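Local structure of sensor protein (Rhodopseudomonas palustris, 2OOL) at residues A159-L162 with P163-C166; A170-V173 with R174-T177. The protein is a bacteriophytochrome, a biliverdin-binding photoreceptor that probably passes light signals to its own histidine kinase module; this chain is its chromophore-binding PAS-GAF portion. All blocks are in the same frame, centred on the assembly; numbering follows the deposited sequence.

In the fold
Contacts 1 and 2 both use helix 162-177 of the GAF domain and follow each other along the chain with centres about 16 Å apart. Contact 1, 159-166, takes the chain out of the loop after helix 142-157 and starts the helix; contact 2, 170-177, forms its last two turns. Both lie against helix 308-332 on one side and against the GAF sheet on another, contact 1 at strand 193-200 and contact 2 at strand 181-187; contact 2 also packs on helix 142-157. The nearest side chains, C166 and V173, stay about 13 and 11 Å from the biliverdin, so the two contacts build the helical layer of the domain and not the pigment pocket.

Contact 1 (A159-L162 with P163-C166)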
loop_
_atom_site.group_PDB
_atom_site.type_symbol
_atom_site.label_atom_id
_atom_site.label_comp_id
_atom_site.label_asym_id
_atom_site.label_seq_id
_atom_site.Cartn_x
_atom_site.Cartn_y
_atom_site.Cartn_z
ATOM N N ALA A 159 -5.394 -2.969 17.488
ATOM C CA ALA A 159 -6.008 -1.924 18.321
ATOM C C ALA A 159 -6.960 -2.555 19.333
ATOM O O ALA A 159 -7.795 -3.377 18.952
ATOM C CB ALA A 159 -6.776 -0.934 17.443
ATOM N N ALA A 160 -6.839 -2.169 20.611
ATOM C CA ALA A 160 -7.550 -2.849 21.708
ATOM C C ALA A 160 -8.906 -2.208 22.045
ATOM O O ALA A 160 -9.785 -2.854 22.649
ATOM C CB ALA A 160 -6.659 -2.904 22.971
ATOM N N ASP A 161 -9.057 -0.933 21.694
ATOM C CA ASP A 161 -10.328 -0.241 21.844
ATOM C C ASP A 161 -10.598 0.630 20.605
ATOM O O ASP A 161 -9.714 0.819 19.770
ATOM C CB ASP A 161 -10.344 0.577 23.135
ATOM C CG ASP A 161 -9.306 1.683 23.150
ATOM O OD1 ASP A 161 -9.372 2.563 22.288
ATOM O OD2 ASP A 161 -8.438 1.698 24.040
ATOM N N LEU A 162 -11.824 1.144 20.509
ATOM C CA LEU A 162 -12.297 1.850 19.322
ATOM C C LEU A 162 -11.648 3.220 19.111
ATOM O O LEU A 162 -11.210 3.524 18.014
ATOM C CB LEU A 162 -13.836 1.999 19.358
ATOM C CG LEU A 162 -14.534 2.632 18.159
ATOM C CD1 LEU A 162 -14.398 1.697 16.960
ATOM C CD2 LEU A 162 -16.023 2.939 18.454
ATOM N N PRO A 163 -11.615 4.069 20.146
ATOM C CA PRO A 163 -10.934 5.350 19.907
ATOM C C PRO A 163 -9.483 5.189 19.437
ATOM O O PRO A 163 -9.008 6.004 18.671
ATOM C CB PRO A 163 -10.998 6.050 21.268
ATOM C CG PRO A 163 -12.137 5.364 21.998
ATOM C CD PRO A 163 -12.145 3.958 21.521
ATOM N N THR A 164 -8.792 4.147 19.883
ATOM C CA THR A 164 -7.432 3.870 19.406
ATOM C C THR A 164 -7.457 3.456 17.923
ATOM O O THR A 164 -6.627 3.903 17.139
ATOM C CB THR A 164 -6.751 2.779 20.253
ATOM O OG1 THR A 164 -6.848 3.135 21.641
ATOM C CG2 THR A 164 -5.263 2.603 19.888
ATOM N N ALA A 165 -8.413 2.609 17.554
ATOM C CA ALA A 165 -8.512 2.141 16.183
ATOM C C ALA A 165 -8.819 3.335 15.272
ATOM O O ALA A 165 -8.172 3.524 14.243
ATOM C CB ALA A 165 -9.580 1.078 16.053
ATOM N N CYS A 166 -9.781 4.149 15.696
ATOM C CA CYS A 166 -10.192 5.305 14.928
ATOM C C CYS A 166 -9.086 6.322 14.760
ATOM O O CYS A 166 -8.950 6.909 13.671
ATOM C CB CYS A 166 -11.448 5.937 15.528
ATOM S SG CYS A 166 -12.881 4.868 15.281
#
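D161 grips T164 twice through one oxygen. Its OD1 takes the backbone N-H of T164 at 2.9 Å (D161 OD1 to T164 N), nearly in line with the C-O bond of the carboxylate, and the hydroxyl OG1 of the same threonine at 2.7 Å, which comes from above the carboxylate plane. CG of D161 stands between its own N and carbonyl carbon (chi1 63°), which turns the carboxylate forward over the first turn; the threonine OG1, beside its own N, meets it there. The carboxylate thus satisfies an amide of the first turn that has no helical carbonyl before it. P163, next in line, has no N-H to satisfy.

The backbone takes over one residue later. A165 N donates to D161 O (3.1 Å), and C166 N to L162 O at 2.8 Å, an almost straight bond (173°). Apolar contacts flank these bonds: CB of A159 rests on CB of A165 at 3.7 Å, and CD1 of L162 lies 3.9 Å from SG of C166. L162 touches I325 and A165 touches L321, both of helix 308-332, while C166 meets I196 and A197 of strand 193-200. An aspartate N-cap with proline in the first turn is a classic helix start, here opening helix 162-177 of the GAF domain.

Contact 2 (A170-V173 with R174-T177); sequences ASEV and RRIT
E172 and R175 meet because each side chain bends: CG of E172 is anti to its backbone N and the chain then folds at chi2 (76°), while R175, its first torsion well off a staggered value, is straight at chi2 and turns back at chi3 (-85°). The two cross at about a right angle. NH1 of R175 reaches OE1 of E172 at 2.5 Å, a salt bridge whose modelled length is unusually short and whose exact value is doubtful; it is made on the anti side of the carboxylate, with the oxygen near the guanidinium plane. The flat groups are not coplanar, their planes lying 44° apart. S171 O lies over one guanidinium face, offset toward the rim, and is already used by R175 N (3.0 Å). The other carboxylate oxygen, OE2, accepts from S148 of helix 142-157 and lies 3.6 Å from CG2 of I176.

At the helix end, V173 O takes two donors from T177: the hydroxyl OG1 at 2.7 Å and the amide N at 3.0 Å, reaching it from opposite faces of the carbonyl plane. I176 N donates to E172 O (3.2 Å) and only weakly to V173 O. CG1 of V173 and CG2 of T177 approach to 4.0 Å, and both residues pack on I182 of strand 181-187. R174 sends its polar end away to a salt bridge with D199 of strand 193-200, and I176 meets helices 142-157 and 308-332.

The buried glutamate shares its two oxygens between an arginine one turn on and a serine of a neighbouring helix, which probably favours its ionised form, while T177 folds its hydroxyl back onto the last turn and helps satisfy a carbonyl there.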
loop_
_atom_site.group_PDB
_atom_site.type_symbol
_atom_site.label_atom_id
_atom_site.label_comp_id
_atom_site.label_asym_id
_atom_site.label_seq_id
_atom_site.Cartn_x
_atom_site.Cartn_y
_atom_site.Cartn_z
ATOM N N ALA A 170 -7.215 7.824 11.421
ATOM C CA ALA A 170 -7.235 9.271 11.105
ATOM C C ALA A 170 -5.848 9.805 10.877
ATOM O O ALA A 170 -5.614 10.571 9.939
ATOM C CB ALA A 170 -7.937 10.092 12.211
ATOM N N SER A 171 -4.929 9.416 11.756
ATOM C CA SER A 171 -3.548 9.866 11.647
ATOM C C SER A 171 -2.839 9.346 10.388
ATOM O O SER A 171 -2.127 10.082 9.723
ATOM C CB SER A 171 -2.755 9.500 12.931
ATOM O OG SER A 171 -2.732 8.092 13.088
ATOM N N GLU A 172 -3.051 8.098 10.013
ATOM C CA GLU A 172 -2.476 7.637 8.735
ATOM C C GLU A 172 -3.090 8.350 7.529
ATOM O O GLU A 172 -2.397 8.711 6.586
ATOM C CB GLU A 172 -2.625 6.128 8.562
ATOM C CG GLU A 172 -2.188 5.610 7.128
ATOM C CD GLU A 172 -0.664 5.551 6.947
ATOM O OE1 GLU A 172 0.071 5.801 7.910
ATOM O OE2 GLU A 172 -0.193 5.217 5.842
ATOM N N VAL A 173 -4.391 8.558 7.554
ATOM C CA VAL A 173 -5.052 9.316 6.497
ATOM C C VAL A 173 -4.478 10.735 6.406
ATOM O O VAL A 173 -4.284 11.252 5.307
ATOM C CB VAL A 173 -6.607 9.302 6.649
ATOM C CG1 VAL A 173 -7.275 10.383 5.816
ATOM C CG2 VAL A 173 -7.194 7.946 6.220
ATOM N N ARG A 174 -4.164 11.358 7.542
ATOM C CA ARG A 174 -3.587 12.690 7.504
ATOM C C ARG A 174 -2.176 12.647 6.910
ATOM O O ARG A 174 -1.814 13.501 6.106
ATOM C CB ARG A 174 -3.547 13.352 8.890
ATOM C CG ARG A 174 -3.249 14.820 8.789
ATOM C CD ARG A 174 -3.393 15.588 10.124
ATOM N NE ARG A 174 -2.420 15.221 11.157
ATOM C CZ ARG A 174 -1.198 15.742 11.296
ATOM N NH1 ARG A 174 -0.731 16.655 10.451
ATOM N NH2 ARG A 174 -0.432 15.343 12.300
ATOM N N ARG A 175 -1.410 11.633 7.301
ATOM C CA ARG A 175 -0.081 11.370 6.734
ATOM C C ARG A 175 -0.039 11.364 5.202
ATOM O O ARG A 175 0.856 11.952 4.601
ATOM C CB ARG A 175 0.414 10.002 7.203
ATOM C CG ARG A 175 1.926 9.880 7.359
ATOM C CD ARG A 175 2.271 8.571 8.073
ATOM N NE ARG A 175 2.214 8.707 9.533
ATOM C CZ ARG A 175 1.387 8.071 10.375
ATOM N NH1 ARG A 175 0.502 7.180 9.960
ATOM N NH2 ARG A 175 1.496 8.311 11.689
ATOM N N ILE A 176 -1.014 10.724 4.574
ATOM C CA ILE A 176 -0.932 10.461 3.143
ATOM C C ILE A 176 -1.748 11.432 2.314
ATOM O O ILE A 176 -1.571 11.470 1.109
ATOM C CB ILE A 176 -1.304 8.996 2.819
ATOM C CG1 ILE A 176 -2.781 8.725 3.121
ATOM C CG2 ILE A 176 -0.395 8.016 3.638
ATOM C CD1 ILE A 176 -3.233 7.293 2.782
ATOM N N THR A 177 -2.620 12.216 2.943
ATOM C CA THR A 177 -3.422 13.219 2.247
ATOM C C THR A 177 -2.838 14.617 2.387
ATOM O O THR A 177 -3.050 15.473 1.538
ATOM C CB THR A 177 -4.920 13.237 2.727
ATOM O OG1 THR A 177 -5.038 13.546 4.118
ATOM C CG2 THR A 177 -5.620 11.909 2.467
#